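PDB 3DUW: O-methyltransferase, putative from Bacillus cereus, which probably transfers a methyl group from S-adenosylmethionine to a hydroxyl oxygen of an acceptor substrate. Local coordinates for residues Thr67-Ser81 with Ile98-Val112. Numbering follows the deposited sequence.
Sequences TLGGYSTIWLARGLS and IARSNIERANLNDRV. With SAH (S-adenosyl-L-homocysteine), chain C.
Ile74 and Ala77 of helix 71-77 pack on Leu108, which reaches both with CD1. Ile74 CG2 lies 3.9 Å from Leu108 CD1, and the two side chains meet at about a right angle. The other branch of Ile74 runs to Ala106, with CD1 3.9 Å from Ala106 CB. Val112 splits its methyls: CG1 meets Thr73 CG2 and CG2 meets Ala77 CB. Near the start of helix 71-77, Ala99 CB sits against Thr67 CG2 (3.6 Å). Helices 71-77 and 98-105 run in the same general direction, their axes 37° apart, on one side of a Rossmann-like methyltransferase sheet. The glycine-rich turn 67-70 lies between this packing and the cofactor product. Leu68 CB and CD2 lie against the homocysteine chain, and Ser72 OG accepts a hydrogen bond from the amino nitrogen N of S-adenosyl-L-homocysteine. On the outer side of the turn, Asn102 ND2 donates to Gly69 O (2.9 Å, 169°), on a lone pair in the carbonyl plane. Arg105 grips Asn102 OD1 end-on, with OD1 in the guanidinium plane and both NH1 and NH2 donating to it. At the far end, the extended Arg111 chain brings NH1 2.9 Å from Ala77 O in a bent hydrogen bond (132°). Leu80 N reaches that oxygen from the opposite face.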
loop_
_atom_site.group_PDB
_atom_site.type_symbol
_atom_site.label_atom_id
_atom_site.label_comp_id
_atom_site.label_asym_id
_atom_site.label_seq_id
_atom_site.Cartn_x
_atom_site.Cartn_y
_atom_site.Cartn_z
ATOM N N THR A 67 12.263 -16.674 -0.262
ATOM C CA THR A 67 11.167 -17.465 0.309
ATOM C C THR A 67 11.192 -17.699 1.831
ATOM O O THR A 67 10.119 -17.735 2.458
ATOM C CB THR A 67 11.118 -18.874 -0.348
ATOM O OG1 THR A 67 11.377 -18.769 -1.758
ATOM C CG2 THR A 67 9.757 -19.506 -0.105
ATOM N N LEU A 68 12.390 -17.874 2.408
ATOM C CA LEU A 68 12.516 -18.186 3.842
ATOM C C LEU A 68 11.693 -19.441 4.160
ATOM O O LEU A 68 12.035 -20.548 3.747
ATOM C CB LEU A 68 12.010 -17.050 4.718
ATOM C CG LEU A 68 12.502 -17.012 6.158
ATOM C CD1 LEU A 68 14.018 -17.154 6.203
ATOM C CD2 LEU A 68 12.084 -15.712 6.817
ATOM N N GLY A 69 10.593 -19.273 4.872
ATOM C CA GLY A 69 9.772 -20.409 5.216
ATOM C C GLY A 69 8.445 -20.432 4.463
ATOM O O GLY A 69 7.582 -21.260 4.727
ATOM N N GLY A 70 8.277 -19.508 3.521
ATOM C CA GLY A 70 7.062 -19.450 2.724
ATOM C C GLY A 70 5.899 -18.693 3.355
ATOM O O GLY A 70 4.763 -18.789 2.882
ATOM N N TYR A 71 6.167 -17.940 4.420
ATOM C CA TYR A 71 5.110 -17.170 5.067
ATOM C C TYR A 71 4.517 -16.138 4.096
ATOM O O TYR A 71 3.310 -16.125 3.868
ATOM C CB TYR A 71 5.651 -16.486 6.325
ATOM C CG TYR A 71 4.588 -15.793 7.148
ATOM C CD1 TYR A 71 3.715 -16.517 7.960
ATOM C CD2 TYR A 71 4.447 -14.409 7.100
ATOM C CE1 TYR A 71 2.728 -15.875 8.708
ATOM C CE2 TYR A 71 3.467 -13.759 7.838
ATOM C CZ TYR A 71 2.612 -14.494 8.638
ATOM O OH TYR A 71 1.633 -13.837 9.349
ATOM N N SER A 72 5.352 -15.282 3.515
ATOM C CA SER A 72 4.844 -14.296 2.562
ATOM C C SER A 72 4.253 -15.005 1.350
ATOM O O SER A 72 3.260 -14.556 0.780
ATOM C CB SER A 72 5.963 -13.372 2.084
ATOM O OG SER A 72 7.029 -14.125 1.528
ATOM N N THR A 73 4.880 -16.111 0.960
ATOM C CA THR A 73 4.445 -16.883 -0.195
ATOM C C THR A 73 2.994 -17.325 -0.054
ATOM O O THR A 73 2.225 -17.275 -1.013
ATOM C CB THR A 73 5.319 -18.130 -0.364
ATOM O OG1 THR A 73 6.669 -17.817 0.000
ATOM C CG2 THR A 73 5.287 -18.607 -1.805
ATOM N N ILE A 74 2.630 -17.772 1.142
ATOM C CA ILE A 74 1.264 -18.213 1.402
ATOM C C ILE A 74 0.284 -17.040 1.287
ATOM O O ILE A 74 -0.789 -17.173 0.695
ATOM C CB ILE A 74 1.177 -18.879 2.792
ATOM C CG1 ILE A 74 1.909 -20.225 2.743
ATOM C CG2 ILE A 74 -0.276 -19.064 3.204
ATOM C CD1 ILE A 74 2.180 -20.840 4.100
ATOM N N TRP A 75 0.653 -15.886 1.838
ATOM C CA TRP A 75 -0.209 -14.714 1.738
ATOM C C TRP A 75 -0.415 -14.349 0.270
ATOM O O TRP A 75 -1.531 -14.048 -0.154
ATOM C CB TRP A 75 0.401 -13.513 2.465
ATOM C CG TRP A 75 0.230 -13.517 3.956
ATOM C CD1 TRP A 75 1.190 -13.778 4.891
ATOM C CD2 TRP A 75 -0.961 -13.190 4.686
ATOM N NE1 TRP A 75 0.673 -13.626 6.158
ATOM C CE2 TRP A 75 -0.645 -13.265 6.060
ATOM C CE3 TRP A 75 -2.265 -12.836 4.312
ATOM C CZ2 TRP A 75 -1.585 -13.001 7.064
ATOM C CZ3 TRP A 75 -3.201 -12.572 5.311
ATOM C CH2 TRP A 75 -2.852 -12.657 6.669
ATOM N N LEU A 76 0.666 -14.370 -0.503
ATOM C CA LEU A 76 0.596 -14.042 -1.923
ATOM C C LEU A 76 -0.261 -15.046 -2.690
ATOM O O LEU A 76 -1.137 -14.665 -3.468
ATOM C CB LEU A 76 2.002 -14.007 -2.528
ATOM C CG LEU A 76 2.908 -12.851 -2.089
ATOM C CD1 LEU A 76 4.340 -13.127 -2.503
ATOM C CD2 LEU A 76 2.416 -11.553 -2.712
ATOM N N ALA A 77 -0.009 -16.329 -2.460
ATOM C CA ALA A 77 -0.754 -17.378 -3.147
ATOM C C ALA A 77 -2.244 -17.315 -2.836
ATOM O O ALA A 77 -3.078 -17.593 -3.698
ATOM C CB ALA A 77 -0.198 -18.740 -2.771
ATOM N N ARG A 78 -2.586 -16.946 -1.609
ATOM C CA ARG A 78 -3.986 -16.866 -1.229
ATOM C C ARG A 78 -4.715 -15.711 -1.903
ATOM O O ARG A 78 -5.940 -15.613 -1.821
ATOM C CB ARG A 78 -4.109 -16.773 0.290
ATOM C CG ARG A 78 -3.829 -18.089 0.984
ATOM C CD ARG A 78 -3.888 -17.953 2.487
ATOM N NE ARG A 78 -3.872 -19.257 3.135
ATOM C CZ ARG A 78 -3.880 -19.434 4.452
ATOM N NH1 ARG A 78 -3.899 -18.388 5.261
ATOM N NH2 ARG A 78 -3.875 -20.661 4.957
ATOM N N GLY A 79 -3.964 -14.845 -2.576
ATOM C CA GLY A 79 -4.576 -13.729 -3.273
ATOM C C GLY A 79 -4.953 -14.094 -4.701
ATOM O O GLY A 79 -5.639 -13.330 -5.385
ATOM N N LEU A 80 -4.501 -15.264 -5.152
ATOM C CA LEU A 80 -4.788 -15.753 -6.503
ATOM C C LEU A 80 -6.181 -16.380 -6.583
ATOM O O LEU A 80 -6.784 -16.696 -5.555
ATOM C CB LEU A 80 -3.748 -16.797 -6.914
ATOM C CG LEU A 80 -2.276 -16.379 -6.905
ATOM C CD1 LEU A 80 -1.406 -17.611 -7.089
ATOM C CD2 LEU A 80 -2.011 -15.360 -8.002
ATOM N N SER A 81 -6.677 -16.586 -7.804
ATOM C CA SER A 81 -8.007 -17.171 -7.999
ATOM C C SER A 81 -8.088 -18.328 -9.005
ATOM O O SER A 81 -8.112 -19.495 -8.617
ATOM C CB SER A 81 -9.002 -16.079 -8.409
ATOM O OG SER A 81 -8.633 -15.480 -9.638
ATOM N N ILE A 98 11.760 -26.308 3.922
ATOM C CA ILE A 98 10.843 -25.953 4.995
ATOM C C ILE A 98 9.685 -25.186 4.362
ATOM O O ILE A 98 8.528 -25.413 4.704
ATOM C CB ILE A 98 11.546 -25.100 6.081
ATOM C CG1 ILE A 98 12.541 -25.982 6.845
ATOM C CG2 ILE A 98 10.519 -24.490 7.036
ATOM C CD1 ILE A 98 13.376 -25.245 7.857
ATOM N N ALA A 99 9.997 -24.299 3.420
ATOM C CA ALA A 99 8.965 -23.526 2.731
ATOM C C ALA A 99 8.009 -24.458 1.982
ATOM O O ALA A 99 6.795 -24.316 2.082
ATOM C CB ALA A 99 9.606 -22.530 1.758
ATOM N N ARG A 100 8.558 -25.413 1.232
ATOM C CA ARG A 100 7.723 -26.361 0.498
ATOM C C ARG A 100 6.801 -27.095 1.459
ATOM O O ARG A 100 5.638 -27.336 1.148
ATOM C CB ARG A 100 8.583 -27.384 -0.252
ATOM C CG ARG A 100 9.396 -26.791 -1.379
ATOM C CD ARG A 100 10.056 -27.865 -2.240
ATOM N NE ARG A 100 10.908 -27.253 -3.257
ATOM C CZ ARG A 100 12.207 -27.017 -3.112
ATOM N NH1 ARG A 100 12.838 -27.357 -1.993
ATOM N NH2 ARG A 100 12.870 -26.384 -4.074
ATOM N N SER A 101 7.326 -27.439 2.631
ATOM C CA SER A 101 6.555 -28.156 3.637
ATOM C C SER A 101 5.430 -27.285 4.184
ATOM O O SER A 101 4.303 -27.750 4.350
ATOM C CB SER A 101 7.479 -28.613 4.768
ATOM O OG SER A 101 8.533 -29.417 4.252
ATOM N N ASN A 102 5.732 -26.019 4.456
ATOM C CA ASN A 102 4.722 -25.102 4.970
ATOM C C ASN A 102 3.671 -24.828 3.911
ATOM O O ASN A 102 2.478 -24.773 4.209
ATOM C CB ASN A 102 5.360 -23.788 5.419
ATOM C CG ASN A 102 6.125 -23.932 6.719
ATOM O OD1 ASN A 102 5.756 -24.734 7.575
ATOM N ND2 ASN A 102 7.183 -23.146 6.881
ATOM N N ILE A 103 4.117 -24.653 2.673
ATOM C CA ILE A 103 3.207 -24.393 1.569
ATOM C C ILE A 103 2.284 -25.594 1.364
ATOM O O ILE A 103 1.097 -25.438 1.073
ATOM C CB ILE A 103 4.000 -24.084 0.281
ATOM C CG1 ILE A 103 4.696 -22.728 0.436
ATOM C CG2 ILE A 103 3.075 -24.077 -0.928
ATOM C CD1 ILE A 103 5.664 -22.393 -0.675
ATOM N N GLU A 104 2.830 -26.794 1.538
ATOM C CA GLU A 104 2.045 -28.015 1.387
ATOM C C GLU A 104 1.013 -28.127 2.503
ATOM O O GLU A 104 -0.136 -28.505 2.261
ATOM C CB GLU A 104 2.963 -29.241 1.407
ATOM C CG GLU A 104 2.226 -30.574 1.374
ATOM C CD GLU A 104 1.384 -30.744 0.127
ATOM O OE1 GLU A 104 1.956 -30.726 -0.984
ATOM O OE2 GLU A 104 0.151 -30.899 0.257
ATOM N N ARG A 105 1.417 -27.791 3.726
ATOM C CA ARG A 105 0.506 -27.866 4.861
ATOM C C ARG A 105 -0.633 -26.866 4.686
ATOM O O ARG A 105 -1.725 -27.055 5.221
ATOM C CB ARG A 105 1.254 -27.597 6.173
ATOM C CG ARG A 105 0.661 -28.344 7.373
ATOM C CD ARG A 105 1.471 -28.165 8.655
ATOM N NE ARG A 105 2.901 -28.374 8.453
ATOM C CZ ARG A 105 3.773 -27.386 8.269
ATOM N NH1 ARG A 105 3.358 -26.127 8.273
ATOM N NH2 ARG A 105 5.050 -27.652 8.062
ATOM N N ALA A 106 -0.371 -25.803 3.929
ATOM C CA ALA A 106 -1.371 -24.776 3.666
ATOM C C ALA A 106 -2.189 -25.141 2.423
ATOM O O ALA A 106 -3.042 -24.372 1.981
ATOM C CB ALA A 106 -0.692 -23.421 3.473
ATOM N N ASN A 107 -1.922 -26.322 1.872
ATOM C CA ASN A 107 -2.619 -26.820 0.686
ATOM C C ASN A 107 -2.510 -25.877 -0.508
ATOM O O ASN A 107 -3.506 -25.591 -1.173
ATOM C CB ASN A 107 -4.096 -27.075 1.005
ATOM C CG ASN A 107 -4.289 -28.168 2.036
ATOM O OD1 ASN A 107 -3.786 -29.282 1.879
ATOM N ND2 ASN A 107 -5.022 -27.855 3.097
ATOM N N LEU A 108 -1.296 -25.413 -0.787
ATOM C CA LEU A 108 -1.064 -24.492 -1.896
ATOM C C LEU A 108 0.035 -24.958 -2.843
ATOM O O LEU A 108 0.430 -24.221 -3.746
ATOM C CB LEU A 108 -0.715 -23.105 -1.348
ATOM C CG LEU A 108 -1.857 -22.374 -0.637
ATOM C CD1 LEU A 108 -1.294 -21.225 0.181
ATOM C CD2 LEU A 108 -2.872 -21.871 -1.657
ATOM N N ASN A 109 0.529 -26.175 -2.645
ATOM C CA ASN A 109 1.587 -26.695 -3.503
ATOM C C ASN A 109 1.167 -26.738 -4.971
ATOM O O ASN A 109 2.014 -26.745 -5.863
ATOM C CB ASN A 109 2.003 -28.090 -3.043
ATOM C CG ASN A 109 0.824 -28.996 -2.820
ATOM O OD1 ASN A 109 0.049 -28.803 -1.882
ATOM N ND2 ASN A 109 0.667 -29.989 -3.687
ATOM N N ASP A 110 -0.138 -26.761 -5.221
ATOM C CA ASP A 110 -0.641 -26.792 -6.590
ATOM C C ASP A 110 -0.521 -25.416 -7.248
ATOM O O ASP A 110 -0.558 -25.304 -8.474
ATOM C CB ASP A 110 -2.104 -27.251 -6.609
ATOM C CG ASP A 110 -3.057 -26.198 -6.077
ATOM O OD1 ASP A 110 -2.753 -25.586 -5.029
ATOM O OD2 ASP A 110 -4.118 -25.987 -6.703
ATOM N N ARG A 111 -0.376 -24.376 -6.430
ATOM C CA ARG A 111 -0.257 -23.003 -6.924
ATOM C C ARG A 111 1.150 -22.432 -6.789
ATOM O O ARG A 111 1.451 -21.391 -7.370
ATOM C CB ARG A 111 -1.186 -22.060 -6.153
ATOM C CG ARG A 111 -2.670 -22.198 -6.399
ATOM C CD ARG A 111 -3.393 -21.096 -5.638
ATOM N NE ARG A 111 -4.842 -21.155 -5.789
ATOM C CZ ARG A 111 -5.687 -20.312 -5.206
ATOM N NH1 ARG A 111 -5.232 -19.335 -4.429
ATOM N NH2 ARG A 111 -6.992 -20.450 -5.396
ATOM N N VAL A 112 2.005 -23.099 -6.020
ATOM C CA VAL A 112 3.345 -22.580 -5.786
ATOM C C VAL A 112 4.499 -23.491 -6.158
ATOM O O VAL A 112 4.481 -24.687 -5.870
ATOM C CB VAL A 112 3.524 -22.202 -4.299
ATOM C CG1 VAL A 112 4.871 -21.530 -4.090
ATOM C CG2 VAL A 112 2.387 -21.305 -3.847
HETATM N N SAH C . 9.742 -12.862 2.070
HETATM C CA SAH C . 9.847 -13.992 3.066
HETATM C CB SAH C . 11.138 -13.918 3.810
HETATM C CG SAH C . 12.418 -14.017 3.015
HETATM S SD SAH C . 13.838 -13.591 4.113
HETATM C C SAH C . 8.681 -13.826 4.097
HETATM O O SAH C . 7.948 -12.837 4.008
HETATM O OXT SAH C . 8.557 -14.749 4.980
HETATM C "C5'" SAH C . 15.094 -13.439 2.908
HETATM C "C4'" SAH C . 15.396 -14.842 2.191
HETATM O "O4'" SAH C . 16.412 -14.466 1.263
HETATM C "C3'" SAH C . 16.060 -15.914 3.043
HETATM O "O3'" SAH C . 15.286 -17.116 3.090
HETATM C "C2'" SAH C . 17.471 -16.081 2.351
HETATM O "O2'" SAH C . 18.004 -17.390 2.483
HETATM C "C1'" SAH C . 17.170 -15.667 0.925
HETATM N N9 SAH C . 18.212 -15.325 0.151
HETATM C C8 SAH C . 19.387 -14.639 0.404
HETATM N N7 SAH C . 20.173 -14.496 -0.616
HETATM C C5 SAH C . 19.487 -15.137 -1.678
HETATM C C6 SAH C . 19.842 -15.314 -3.065
HETATM N N6 SAH C . 20.978 -14.859 -3.609
HETATM N N1 SAH C . 18.919 -15.996 -3.816
HETATM C C2 SAH C . 17.747 -16.478 -3.305
HETATM N N3 SAH C . 17.374 -16.330 -1.985
HETATM C C4 SAH C . 18.289 -15.651 -1.232
HETATM O O HOH W 1 -4.238 -21.937 2.064
HETATM O O HOH W 2 -8.989 -19.011 -4.401
#